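Local coordinates for stromal cell-derived factor 2-like protein (Arabidopsis thaliana, PDB 3MAL) that takes part in endoplasmic-reticulum protein quality control and the unfolded protein response, in a complex with ERDJ3B and BiP needed for accumulation of the immune receptor EFR, at residues 130-135 against 176-181; 34-39 against 167-172; 85-90 against 94-99; 27-32 against 141-146. All coordinates share one frame; numbering follows the deposited sequence.

Contact 1 (130-135 against 176-181); sequences IIEGSG and REKKAD
Where E132 and K178 reach for each other their backbones stay well apart, the CA atoms 10.8 Å from one another, because 130-135 runs off the end of barrel strand 127-131 while 176-181 belongs to the loop between strands 170-175 and 184-190. Both lie at the surface of the beta-trefoil built by the MIR repeats, and long side chains have to span the distance. K178 does most of the spanning. Its CG stands anti to the carbonyl carbon (chi1 -58°) and the rest of the chain is extended, which carries the ammonium across to the other segment. The chain of E132 instead folds at chi2 (-58°) and turns its carboxylate toward the lysine. The two side chains cross obliquely. A flexible, solvent-tolerant lysine suits such a surface position, where the attraction is loose and electrostatic. The carboxylate has a firmer partner in R145 of the neighbouring strand, whose NE also bridges to OE2, so K178 probably adds a second, more distant positive charge near the same oxygen. I130 only brushes the lysine, its CG2 4.5 Å from K178 NZ, while the long salt bridge itself measures 4.0 Å from K178 NZ to E132 OE2.

Contact 2 (34-39 against 167-172); sequences RLHSHD and GGQQEV
The apolar part of this contact is a single meeting of branched side chains, L35 CD1 against V172 CG1 at 4.0 Å. The two cross at about a right angle, and the touching parts 35-38 and 169-172 run 112° apart. Leucine and valine suit the buried interior of the beta-trefoil, and the longer leucine makes up the gap: its CG lies anti to the backbone N (chi1 -171°), and its end comes nearer V172 than its CB does.

The polar part gathers round the amide of Q169, whose extended chain carries OE1 to two imidazoles. OE1 lies 3.5 Å from H36 ND1 and 3.6 Å from H38 CE1. Neither is a hydrogen bond; OE1 is hydrogen-bonded to T52 OG1, and T52 is also the main polar partner of H36. The amide stands steeply to the H36 ring, the planes 77° apart, and less so to that of H38.

Water supplies the third kind of interaction. It lies in plane at the edge of the H38 ring, 2.8 Å from H38 ND1, and accepts from Q169 NE2 at 3.1 Å, joining the ring to the amide. The other ring nitrogen of H38, NE2, bonds to S50 OG, which helps fix the ring's rotation.

Strand 49-54 pairs with both 34-38 and 170-175; V51 packs on L35, F54 on Q169, while V112 and L155 adjoin V172.

Contact 3 (85-90 against 94-99); sequences TIRLQH and RKWLHS
In the second MIR repeat of the trefoil the chain turns a corner, leaving barrel strand 85-90 for strand 96-100. The strand axes lie 119° apart, and the backbones meet in a single bridge, Q89 with W96. L97 N gives a nearly straight bond to L88 O (2.9 Å, 177°), H90 N bonds to K95 O, and R94 N closes the turn on H90 O at 2.8 Å. A water accepts from L88 N and donates to L97 O.

W96 is held between two side chains. The R87 guanidinium lies flat on one face of its indole, planes 10° apart and centres 4.0 Å apart, in an off-centre cation-pi stack. Against the opposite face runs the extended chain of Q89, its CG 4.0 Å from the centroid of the six-membered ring in a CH-pi contact, its amide nearly parallel to the indole. A broad, flat tryptophan suits a slot filled from both faces. Q89 NE2 also donates to R94 O at 2.9 Å, from above that carbonyl's plane, while Q89 OE1 takes a bond from K67 NZ. R87 NE bonds to P68 O and R94 NH1 pairs with D118.

L88 and L97 lie side by side, CD1 to CD2 3.8 Å, and face inward on W64. Strands 64-67 and 127-131 flank 85-90 in the barrel, and 110-115 pairs with 96-100.

Contact 4 (27-32 against 141-146); sequences MHEKTK and DQRVRL
The nearest CA atoms, of E29 and R143, are 7.9 Å apart: strand 27-28 ends in a turn with helical angles at 29-31, while 143-146 lies on strand 143-148 of the same trefoil barrel. K32 N bonds back to H28 O, and K32 NZ donates a hydrogen bond to E29 O at 2.8 Å, in the carbonyl plane.

Two long, oppositely charged side chains bridge the gap at the surface. E29 is fully stretched, with CG anti to the backbone N (chi1 -175°), and presents both oxygens to the arginine. OE2 takes the better bond from R143 NE (2.9 Å, 150°) on its syn lone pair; OE1 takes a weak one from R143 NH2 at 2.8 Å. Carboxylate and guanidinium are twisted 41° from coplanar, so the two-pronged salt bridge is skewed. Arginine suits the place because NE and NH2 are two donors on one flat group, matching the two carboxylate oxygens; the bend at chi3 turns them to E29.

Strand 184-190 lies between 23-28 and 143-148 in the barrel, and the side chains of E29 and R143 both touch I183 and L185.

Contacts 2 and 3 are buried and contacts 1 and 4 lie at the surface. The surface pair rely chiefly on charge between distant backbones: contact 4 has a close two-pronged salt bridge, contact 1 a long one. They adjoin, since R145 N probably bonds to I130 O at 2.9 Å and R145 NH1 lies 2.7 Å from K179 O. Contact 3 is the one contact with paired strands, and adds stacking, whereas contact 2 mixes apolar packing with a water-bridged amide. Contacts 1, 3 and 4 share the barrel sheet, and L88 CD1 of contact 3 packs at 3.9 Å on L146 CD1 of contact 4. Contact 2 meets contact 3 through L35 and L97.

Contact 1 (130-135 against 176-181)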
loop_
_atom_site.group_PDB
_atom_site.type_symbol
_atom_site.label_atom_id
_atom_site.label_comp_id
_atom_site.label_asym_id
_atom_site.label_seq_id
_atom_site.Cartn_x
_atom_site.Cartn_y
_atom_site.Cartn_z
ATOM N N ILE A 130 -2.001 -6.321 -9.248
ATOM C CA ILE A 130 -2.073 -6.423 -10.703
ATOM C C ILE A 130 -0.676 -6.219 -11.245
ATOM O O ILE A 130 -0.125 -5.119 -11.154
ATOM C CB ILE A 130 -3.041 -5.369 -11.287
ATOM C CG1 ILE A 130 -4.442 -5.560 -10.671
ATOM C CG2 ILE A 130 -3.118 -5.493 -12.813
ATOM C CD1 ILE A 130 -5.433 -4.455 -10.993
ATOM N N ILE A 131 -0.074 -7.282 -11.761
ATOM C CA ILE A 131 1.270 -7.148 -12.305
ATOM C C ILE A 131 1.164 -6.677 -13.746
ATOM O O ILE A 131 0.467 -7.285 -14.551
ATOM C CB ILE A 131 2.078 -8.460 -12.217
ATOM C CG1 ILE A 131 2.172 -8.941 -10.760
ATOM C CG2 ILE A 131 3.483 -8.276 -12.823
ATOM C CD1 ILE A 131 2.797 -10.331 -10.639
ATOM N N GLU A 132 1.882 -5.609 -14.076
ATOM C CA GLU A 132 1.694 -4.985 -15.382
ATOM C C GLU A 132 2.108 -5.832 -16.601
ATOM O O GLU A 132 1.341 -5.940 -17.569
ATOM C CB GLU A 132 2.262 -3.559 -15.403
ATOM C CG GLU A 132 1.301 -2.603 -14.703
ATOM C CD GLU A 132 -0.084 -2.616 -15.353
ATOM O OE1 GLU A 132 -0.117 -2.608 -16.611
ATOM O OE2 GLU A 132 -1.122 -2.653 -14.628
ATOM N N GLY A 133 3.271 -6.472 -16.546
ATOM C CA GLY A 133 3.654 -7.424 -17.607
ATOM C C GLY A 133 2.940 -8.778 -17.536
ATOM O O GLY A 133 1.894 -8.925 -16.892
ATOM N N SER A 134 3.507 -9.772 -18.219
ATOM C CA SER A 134 2.980 -11.136 -18.198
ATOM C C SER A 134 3.530 -11.932 -17.000
ATOM O O SER A 134 3.263 -13.143 -16.893
ATOM C CB SER A 134 3.332 -11.853 -19.506
ATOM O OG SER A 134 4.745 -11.893 -19.657
ATOM N N GLY A 135 4.300 -11.267 -16.123
ATOM C CA GLY A 135 4.770 -11.879 -14.871
ATOM C C GLY A 135 3.614 -12.420 -14.048
ATOM O O GLY A 135 2.587 -11.762 -13.913
ATOM N N ARG A 176 -9.769 6.267 -10.179
ATOM C CA ARG A 176 -10.449 5.182 -10.860
ATOM C C ARG A 176 -9.826 4.725 -12.167
ATOM O O ARG A 176 -10.157 3.651 -12.643
ATOM C CB ARG A 176 -11.913 5.536 -11.040
ATOM C CG ARG A 176 -12.573 5.860 -9.691
ATOM C CD ARG A 176 -13.500 4.783 -9.212
ATOM N NE ARG A 176 -14.024 5.087 -7.883
ATOM C CZ ARG A 176 -15.260 4.780 -7.476
ATOM N NH1 ARG A 176 -16.116 4.190 -8.316
ATOM N NH2 ARG A 176 -15.650 5.079 -6.243
ATOM N N GLU A 177 -8.925 5.524 -12.731
ATOM C CA GLU A 177 -8.271 5.194 -13.999
ATOM C C GLU A 177 -6.804 4.789 -13.829
ATOM O O GLU A 177 -6.075 5.377 -13.022
ATOM C CB GLU A 177 -8.295 6.423 -14.944
ATOM C CG GLU A 177 -9.696 6.913 -15.326
ATOM C CD GLU A 177 -10.400 7.625 -14.187
ATOM O OE1 GLU A 177 -9.766 8.426 -13.472
ATOM O OE2 GLU A 177 -11.585 7.370 -13.991
ATOM N N LYS A 178 -6.357 3.857 -14.673
ATOM C CA LYS A 178 -4.935 3.516 -14.767
ATOM C C LYS A 178 -4.171 4.688 -15.340
ATOM O O LYS A 178 -4.536 5.234 -16.393
ATOM C CB LYS A 178 -4.713 2.266 -15.635
ATOM C CG LYS A 178 -5.444 1.045 -15.139
ATOM C CD LYS A 178 -4.955 -0.215 -15.874
ATOM C CE LYS A 178 -5.470 -1.434 -15.167
ATOM N NZ LYS A 178 -4.919 -2.690 -15.768
ATOM N N LYS A 179 -3.141 5.120 -14.624
ATOM C CA LYS A 179 -2.283 6.193 -15.093
ATOM C C LYS A 179 -0.855 5.906 -14.685
ATOM O O LYS A 179 -0.601 5.016 -13.859
ATOM C CB LYS A 179 -2.709 7.543 -14.485
ATOM C CG LYS A 179 -4.115 8.006 -14.837
ATOM C CD LYS A 179 -4.376 9.399 -14.229
ATOM C CE LYS A 179 -5.761 9.907 -14.611
ATOM N NZ LYS A 179 -6.070 11.263 -14.038
ATOM N N ALA A 180 0.078 6.677 -15.233
ATOM C CA ALA A 180 1.492 6.570 -14.862
ATOM C C ALA A 180 1.695 6.743 -13.342
ATOM O O ALA A 180 2.531 6.066 -12.741
ATOM C CB ALA A 180 2.308 7.597 -15.642
ATOM N N ASP A 181 0.910 7.635 -12.737
ATOM C CA ASP A 181 1.003 7.928 -11.293
ATOM C C ASP A 181 0.317 6.894 -10.402
ATOM O O ASP A 181 0.206 7.107 -9.190
ATOM C CB ASP A 181 0.410 9.312 -10.972
ATOM C CG ASP A 181 1.322 10.468 -11.375
ATOM O OD1 ASP A 181 2.557 10.343 -11.320
ATOM O OD2 ASP A 181 0.781 11.532 -11.736
#

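Contact 2 (34-39 against 167-172)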
loop_
_atom_site.group_PDB
_atom_site.type_symbol
_atom_site.label_atom_id
_atom_site.label_comp_id
_atom_site.label_asym_id
_atom_site.label_seq_id
_atom_site.Cartn_x
_atom_site.Cartn_y
_atom_site.Cartn_z
ATOM N N ARG A 34 8.107 6.833 -1.060
ATOM C CA ARG A 34 7.733 5.549 -0.488
ATOM C C ARG A 34 6.397 5.599 0.273
ATOM O O ARG A 34 6.125 6.527 1.033
ATOM C CB ARG A 34 8.824 5.027 0.458
ATOM C CG ARG A 34 10.035 4.495 -0.207
ATOM C CD ARG A 34 11.060 5.604 -0.384
ATOM N NE ARG A 34 12.418 5.081 -0.429
ATOM C CZ ARG A 34 13.171 5.099 -1.515
ATOM N NH1 ARG A 34 12.699 5.652 -2.627
ATOM N NH2 ARG A 34 14.396 4.595 -1.488
ATOM N N LEU A 35 5.578 4.569 0.084
ATOM C CA LEU A 35 4.362 4.421 0.876
ATOM C C LEU A 35 4.715 4.406 2.371
ATOM O O LEU A 35 5.562 3.628 2.814
ATOM C CB LEU A 35 3.602 3.148 0.438
ATOM C CG LEU A 35 2.188 2.945 1.013
ATOM C CD1 LEU A 35 1.212 3.998 0.431
ATOM C CD2 LEU A 35 1.690 1.498 0.785
ATOM N N HIS A 36 4.048 5.266 3.144
ATOM C CA HIS A 36 4.465 5.596 4.483
ATOM C C HIS A 36 3.263 5.849 5.410
ATOM O O HIS A 36 2.209 6.361 4.993
ATOM C CB HIS A 36 5.380 6.837 4.390
ATOM C CG HIS A 36 5.716 7.493 5.698
ATOM N ND1 HIS A 36 4.935 8.481 6.252
ATOM C CD2 HIS A 36 6.810 7.393 6.493
ATOM C CE1 HIS A 36 5.496 8.908 7.370
ATOM N NE2 HIS A 36 6.639 8.267 7.533
ATOM N N SER A 37 3.409 5.458 6.675
ATOM C CA SER A 37 2.392 5.805 7.681
ATOM C C SER A 37 3.063 6.192 8.980
ATOM O O SER A 37 4.293 6.200 9.079
ATOM C CB SER A 37 1.330 4.690 7.861
ATOM O OG SER A 37 0.148 5.191 8.492
ATOM N N HIS A 38 2.258 6.513 9.980
ATOM C CA HIS A 38 2.772 7.078 11.215
ATOM C C HIS A 38 1.586 7.240 12.150
ATOM O O HIS A 38 0.453 7.094 11.720
ATOM C CB HIS A 38 3.483 8.421 10.967
ATOM C CG HIS A 38 2.798 9.347 9.988
ATOM N ND1 HIS A 38 3.462 10.392 9.376
ATOM C CD2 HIS A 38 1.529 9.390 9.520
ATOM C CE1 HIS A 38 2.623 11.050 8.596
ATOM N NE2 HIS A 38 1.442 10.468 8.671
ATOM N N ASP A 39 1.857 7.597 13.404
ATOM C CA ASP A 39 0.844 7.641 14.450
ATOM C C ASP A 39 0.065 8.980 14.508
ATOM O O ASP A 39 0.003 9.614 15.561
ATOM C CB ASP A 39 1.516 7.337 15.814
ATOM C CG ASP A 39 0.520 7.144 16.932
ATOM O OD1 ASP A 39 -0.682 6.945 16.645
ATOM O OD2 ASP A 39 0.933 7.197 18.129
ATOM N N GLY A 167 5.073 18.179 6.229
ATOM C CA GLY A 167 5.423 18.952 5.036
ATOM C C GLY A 167 6.498 18.323 4.169
ATOM O O GLY A 167 7.500 17.815 4.683
ATOM N N GLY A 168 6.303 18.365 2.851
ATOM C CA GLY A 168 7.221 17.709 1.914
ATOM C C GLY A 168 6.812 16.266 1.591
ATOM O O GLY A 168 7.323 15.683 0.636
ATOM N N GLN A 169 5.918 15.684 2.388
ATOM C CA GLN A 169 5.348 14.351 2.093
ATOM C C GLN A 169 4.176 14.493 1.106
ATOM O O GLN A 169 3.486 15.511 1.114
ATOM C CB GLN A 169 4.886 13.646 3.362
ATOM C CG GLN A 169 6.058 13.199 4.264
ATOM C CD GLN A 169 5.612 12.680 5.638
ATOM O OE1 GLN A 169 4.617 11.945 5.760
ATOM N NE2 GLN A 169 6.383 13.036 6.688
ATOM N N GLN A 170 3.979 13.493 0.248
ATOM C CA GLN A 170 2.955 13.570 -0.809
ATOM C C GLN A 170 1.636 12.967 -0.336
ATOM O O GLN A 170 1.622 12.017 0.472
ATOM C CB GLN A 170 3.406 12.823 -2.088
ATOM C CG GLN A 170 4.588 13.450 -2.757
ATOM C CD GLN A 170 5.137 12.656 -3.932
ATOM O OE1 GLN A 170 4.751 11.499 -4.197
ATOM N NE2 GLN A 170 6.046 13.276 -4.654
ATOM N N GLU A 171 0.537 13.510 -0.861
ATOM C CA GLU A 171 -0.767 12.856 -0.749
ATOM C C GLU A 171 -0.728 11.470 -1.382
ATOM O O GLU A 171 -0.177 11.283 -2.475
ATOM C CB GLU A 171 -1.867 13.673 -1.445
ATOM C CG GLU A 171 -3.285 13.267 -1.013
ATOM C CD GLU A 171 -4.350 13.764 -1.971
ATOM O OE1 GLU A 171 -4.123 13.691 -3.186
ATOM O OE2 GLU A 171 -5.412 14.214 -1.511
ATOM N N VAL A 172 -1.339 10.512 -0.692
ATOM C CA VAL A 172 -1.640 9.215 -1.287
ATOM C C VAL A 172 -3.163 9.117 -1.339
ATOM O O VAL A 172 -3.853 9.519 -0.393
ATOM C CB VAL A 172 -0.992 8.064 -0.479
ATOM C CG1 VAL A 172 -1.460 6.672 -0.990
ATOM C CG2 VAL A 172 0.531 8.198 -0.555
HETATM O O HOH W 1 6.155 11.305 9.258
#

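Contact 3 (85-90 against 94-99)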
loop_
_atom_site.group_PDB
_atom_site.type_symbol
_atom_site.label_atom_id
_atom_site.label_comp_id
_atom_site.label_asym_id
_atom_site.label_seq_id
_atom_site.Cartn_x
_atom_site.Cartn_y
_atom_site.Cartn_z
ATOM N N THR A 85 -5.770 -11.222 -3.885
ATOM C CA THR A 85 -6.245 -10.229 -2.934
ATOM C C THR A 85 -5.304 -10.259 -1.737
ATOM O O THR A 85 -5.128 -11.312 -1.109
ATOM C CB THR A 85 -7.669 -10.546 -2.473
ATOM O OG1 THR A 85 -8.497 -10.745 -3.628
ATOM C CG2 THR A 85 -8.242 -9.391 -1.628
ATOM N N ILE A 86 -4.686 -9.119 -1.444
ATOM C CA ILE A 86 -3.698 -9.017 -0.366
ATOM C C ILE A 86 -4.057 -7.903 0.624
ATOM O O ILE A 86 -4.953 -7.062 0.369
ATOM C CB ILE A 86 -2.224 -8.771 -0.887
ATOM C CG1 ILE A 86 -2.059 -7.342 -1.451
ATOM C CG2 ILE A 86 -1.793 -9.851 -1.909
ATOM C CD1 ILE A 86 -0.603 -6.969 -1.818
ATOM N N ARG A 87 -3.360 -7.927 1.757
ATOM C CA ARG A 87 -3.418 -6.865 2.761
ATOM C C ARG A 87 -1.961 -6.398 2.974
ATOM O O ARG A 87 -1.013 -7.189 2.815
ATOM C CB ARG A 87 -4.032 -7.381 4.070
ATOM C CG ARG A 87 -5.520 -7.800 3.951
ATOM C CD ARG A 87 -6.159 -8.203 5.295
ATOM N NE ARG A 87 -5.542 -9.393 5.849
ATOM C CZ ARG A 87 -5.651 -9.803 7.108
ATOM N NH1 ARG A 87 -6.365 -9.121 7.994
ATOM N NH2 ARG A 87 -4.999 -10.885 7.486
ATOM N N LEU A 88 -1.785 -5.117 3.293
ATOM C CA LEU A 88 -0.479 -4.590 3.639
ATOM C C LEU A 88 -0.582 -4.031 5.039
ATOM O O LEU A 88 -1.315 -3.085 5.275
ATOM C CB LEU A 88 -0.022 -3.495 2.642
ATOM C CG LEU A 88 0.323 -4.001 1.238
ATOM C CD1 LEU A 88 0.538 -2.794 0.303
ATOM C CD2 LEU A 88 1.580 -4.896 1.275
ATOM N N GLN A 89 0.129 -4.647 5.983
ATOM C CA GLN A 89 0.033 -4.194 7.368
ATOM C C GLN A 89 1.272 -3.375 7.689
ATOM O O GLN A 89 2.375 -3.840 7.495
ATOM C CB GLN A 89 -0.097 -5.385 8.325
ATOM C CG GLN A 89 -0.385 -4.942 9.765
ATOM C CD GLN A 89 -0.523 -6.120 10.729
ATOM O OE1 GLN A 89 0.115 -7.170 10.555
ATOM N NE2 GLN A 89 -1.340 -5.937 11.763
ATOM N N HIS A 90 1.070 -2.162 8.190
ATOM C CA HIS A 90 2.143 -1.251 8.566
ATOM C C HIS A 90 2.894 -1.856 9.747
ATOM O O HIS A 90 2.287 -2.176 10.775
ATOM C CB HIS A 90 1.543 0.116 8.949
ATOM C CG HIS A 90 2.550 1.218 9.069
ATOM N ND1 HIS A 90 2.730 1.936 10.238
ATOM C CD2 HIS A 90 3.411 1.751 8.166
ATOM C CE1 HIS A 90 3.665 2.850 10.052
ATOM N NE2 HIS A 90 4.102 2.755 8.807
ATOM N N ARG A 94 0.927 -1.500 13.134
ATOM C CA ARG A 94 0.039 -2.658 13.036
ATOM C C ARG A 94 -1.320 -2.384 12.366
ATOM O O ARG A 94 -2.190 -3.266 12.344
ATOM C CB ARG A 94 -0.164 -3.283 14.432
ATOM C CG ARG A 94 1.054 -3.969 14.930
ATOM C CD ARG A 94 0.862 -5.419 14.529
ATOM N NE ARG A 94 1.996 -5.920 13.810
ATOM C CZ ARG A 94 2.052 -7.107 13.226
ATOM N NH1 ARG A 94 1.010 -7.939 13.251
ATOM N NH2 ARG A 94 3.162 -7.442 12.607
ATOM N N LYS A 95 -1.506 -1.188 11.806
ATOM C CA LYS A 95 -2.762 -0.863 11.098
ATOM C C LYS A 95 -2.693 -1.305 9.627
ATOM O O LYS A 95 -1.597 -1.495 9.084
ATOM C CB LYS A 95 -3.129 0.636 11.230
ATOM C CG LYS A 95 -3.276 1.138 12.699
ATOM C CD LYS A 95 -4.260 2.332 12.741
ATOM C CE LYS A 95 -4.616 2.816 14.166
ATOM N NZ LYS A 95 -4.787 1.699 15.137
ATOM N N TRP A 96 -3.859 -1.487 9.003
ATOM C CA TRP A 96 -3.959 -2.068 7.644
ATOM C C TRP A 96 -4.129 -0.971 6.606
ATOM O O TRP A 96 -4.914 -0.057 6.821
ATOM C CB TRP A 96 -5.171 -3.020 7.560
ATOM C CG TRP A 96 -5.125 -4.071 8.606
ATOM C CD1 TRP A 96 -5.692 -4.032 9.853
ATOM C CD2 TRP A 96 -4.422 -5.302 8.517
ATOM N NE1 TRP A 96 -5.380 -5.186 10.547
ATOM C CE2 TRP A 96 -4.596 -5.976 9.746
ATOM C CE3 TRP A 96 -3.650 -5.905 7.516
ATOM C CZ2 TRP A 96 -4.032 -7.229 9.993
ATOM C CZ3 TRP A 96 -3.114 -7.157 7.753
ATOM C CH2 TRP A 96 -3.292 -7.801 8.986
ATOM N N LEU A 97 -3.394 -1.053 5.492
ATOM C CA LEU A 97 -3.647 -0.160 4.343
ATOM C C LEU A 97 -5.136 -0.268 3.930
ATOM O O LEU A 97 -5.640 -1.367 3.701
ATOM C CB LEU A 97 -2.746 -0.538 3.153
ATOM C CG LEU A 97 -2.784 0.490 2.008
ATOM C CD1 LEU A 97 -2.234 1.854 2.493
ATOM C CD2 LEU A 97 -2.068 -0.031 0.727
ATOM N N HIS A 98 -5.824 0.864 3.837
ATOM C CA HIS A 98 -7.309 0.881 3.832
ATOM C C HIS A 98 -7.829 1.960 2.880
ATOM O O HIS A 98 -7.197 3.007 2.688
ATOM C CB HIS A 98 -7.804 1.183 5.262
ATOM C CG HIS A 98 -9.277 0.971 5.505
ATOM N ND1 HIS A 98 -9.816 -0.260 5.830
ATOM C CD2 HIS A 98 -10.303 1.857 5.578
ATOM C CE1 HIS A 98 -11.115 -0.126 6.052
ATOM N NE2 HIS A 98 -11.434 1.148 5.904
ATOM N N SER A 99 -8.981 1.715 2.304
ATOM C CA SER A 99 -9.734 2.738 1.540
ATOM C C SER A 99 -11.268 2.611 1.749
ATOM O O SER A 99 -11.708 1.759 2.441
ATOM C CB SER A 99 -9.311 3.005 0.078
ATOM O OG SER A 99 -9.797 4.179 -0.512
HETATM O O HOH W 2 -4.348 -3.843 3.939
#

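Contact 4 (27-32 against 141-146)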
loop_
_atom_site.group_PDB
_atom_site.type_symbol
_atom_site.label_atom_id
_atom_site.label_comp_id
_atom_site.label_asym_id
_atom_site.label_seq_id
_atom_site.Cartn_x
_atom_site.Cartn_y
_atom_site.Cartn_z
ATOM N N MET A 27 7.511 1.659 -3.648
ATOM C CA MET A 27 7.935 2.905 -4.236
ATOM C C MET A 27 7.035 3.301 -5.402
ATOM O O MET A 27 6.769 2.490 -6.298
ATOM C CB MET A 27 9.383 2.789 -4.714
ATOM C CG MET A 27 9.980 4.107 -5.220
ATOM S SD MET A 27 11.565 3.930 -6.078
ATOM C CE MET A 27 10.992 3.386 -7.677
ATOM N N HIS A 28 6.589 4.559 -5.369
ATOM C CA HIS A 28 5.841 5.203 -6.455
ATOM C C HIS A 28 6.752 5.345 -7.676
ATOM O O HIS A 28 7.810 5.969 -7.596
ATOM C CB HIS A 28 5.395 6.577 -5.962
ATOM C CG HIS A 28 4.509 7.330 -6.912
ATOM N ND1 HIS A 28 3.275 6.868 -7.321
ATOM C CD2 HIS A 28 4.663 8.545 -7.487
ATOM C CE1 HIS A 28 2.710 7.763 -8.116
ATOM N NE2 HIS A 28 3.539 8.781 -8.247
ATOM N N GLU A 29 6.386 4.745 -8.794
ATOM C CA GLU A 29 7.340 4.781 -9.924
ATOM C C GLU A 29 7.737 6.174 -10.414
ATOM O O GLU A 29 8.900 6.414 -10.693
ATOM C CB GLU A 29 6.865 3.967 -11.107
ATOM C CG GLU A 29 7.933 3.925 -12.216
ATOM C CD GLU A 29 7.506 3.058 -13.386
ATOM O OE1 GLU A 29 6.378 3.252 -13.901
ATOM O OE2 GLU A 29 8.305 2.185 -13.815
ATOM N N LYS A 30 6.768 7.073 -10.543
ATOM C CA LYS A 30 6.978 8.395 -11.094
ATOM C C LYS A 30 7.792 9.302 -10.165
ATOM O O LYS A 30 8.760 9.922 -10.593
ATOM C CB LYS A 30 5.598 9.008 -11.344
ATOM C CG LYS A 30 5.522 10.000 -12.471
ATOM C CD LYS A 30 5.729 9.330 -13.807
ATOM C CE LYS A 30 5.524 10.356 -14.918
ATOM N NZ LYS A 30 5.934 9.816 -16.268
ATOM N N THR A 31 7.411 9.397 -8.894
ATOM C CA THR A 31 8.084 10.327 -7.996
ATOM C C THR A 31 9.192 9.700 -7.139
ATOM O O THR A 31 10.003 10.419 -6.539
ATOM C CB THR A 31 7.081 10.961 -7.017
ATOM O OG1 THR A 31 6.557 9.932 -6.173
ATOM C CG2 THR A 31 5.950 11.663 -7.762
ATOM N N LYS A 32 9.208 8.364 -7.052
ATOM C CA LYS A 32 10.174 7.648 -6.210
ATOM C C LYS A 32 9.898 7.746 -4.689
ATOM O O LYS A 32 10.671 7.228 -3.894
ATOM C CB LYS A 32 11.631 8.054 -6.526
ATOM C CG LYS A 32 11.985 8.127 -8.043
ATOM C CD LYS A 32 11.704 6.810 -8.764
ATOM C CE LYS A 32 12.041 6.949 -10.269
ATOM N NZ LYS A 32 11.585 5.759 -11.055
ATOM N N ASP A 141 11.126 -4.825 -7.761
ATOM C CA ASP A 141 11.313 -4.004 -8.946
ATOM C C ASP A 141 10.382 -4.234 -10.095
ATOM O O ASP A 141 10.566 -3.570 -11.097
ATOM C CB ASP A 141 12.736 -4.078 -9.523
ATOM C CG ASP A 141 13.767 -3.736 -8.522
ATOM O OD1 ASP A 141 14.523 -4.643 -8.120
ATOM O OD2 ASP A 141 13.818 -2.562 -8.109
ATOM N N GLN A 142 9.400 -5.128 -10.034
ATOM C CA GLN A 142 8.508 -5.186 -11.215
ATOM C C GLN A 142 7.380 -4.179 -11.067
ATOM O O GLN A 142 6.970 -3.852 -9.959
ATOM C CB GLN A 142 7.951 -6.592 -11.567
ATOM C CG GLN A 142 7.275 -7.190 -10.472
ATOM C CD GLN A 142 6.438 -8.407 -10.773
ATOM O OE1 GLN A 142 6.718 -9.289 -11.620
ATOM N NE2 GLN A 142 5.448 -8.513 -9.989
ATOM N N ARG A 143 6.854 -3.712 -12.189
ATOM C CA ARG A 143 5.836 -2.677 -12.176
ATOM C C ARG A 143 4.488 -3.310 -11.858
ATOM O O ARG A 143 4.096 -4.309 -12.484
ATOM C CB ARG A 143 5.822 -1.981 -13.535
ATOM C CG ARG A 143 7.148 -1.264 -13.852
ATOM C CD ARG A 143 7.279 -0.912 -15.333
ATOM N NE ARG A 143 6.824 0.455 -15.563
ATOM C CZ ARG A 143 5.678 0.796 -16.143
ATOM N NH1 ARG A 143 4.844 -0.142 -16.589
ATOM N NH2 ARG A 143 5.373 2.083 -16.285
ATOM N N VAL A 144 3.803 -2.760 -10.852
ATOM C CA VAL A 144 2.515 -3.315 -10.398
ATOM C C VAL A 144 1.553 -2.170 -10.095
ATOM O O VAL A 144 1.958 -1.008 -9.950
ATOM C CB VAL A 144 2.657 -4.216 -9.100
ATOM C CG1 VAL A 144 3.650 -5.362 -9.326
ATOM C CG2 VAL A 144 3.076 -3.375 -7.863
ATOM N N ARG A 145 0.276 -2.513 -9.994
ATOM C CA ARG A 145 -0.731 -1.593 -9.453
ATOM C C ARG A 145 -1.378 -2.348 -8.315
ATOM O O ARG A 145 -1.334 -3.582 -8.293
ATOM C CB ARG A 145 -1.782 -1.232 -10.513
ATOM C CG ARG A 145 -1.217 -0.477 -11.715
ATOM C CD ARG A 145 -2.321 0.075 -12.655
ATOM N NE ARG A 145 -1.820 0.137 -14.035
ATOM C CZ ARG A 145 -1.262 1.198 -14.606
ATOM N NH1 ARG A 145 -1.132 2.334 -13.959
ATOM N NH2 ARG A 145 -0.858 1.120 -15.849
ATOM N N LEU A 146 -1.962 -1.617 -7.371
ATOM C CA LEU A 146 -2.801 -2.217 -6.326
ATOM C C LEU A 146 -4.185 -1.577 -6.401
ATOM O O LEU A 146 -4.345 -0.362 -6.216
ATOM C CB LEU A 146 -2.177 -1.988 -4.954
ATOM C CG LEU A 146 -0.867 -2.728 -4.670
ATOM C CD1 LEU A 146 -0.195 -2.096 -3.490
ATOM C CD2 LEU A 146 -1.134 -4.207 -4.428
#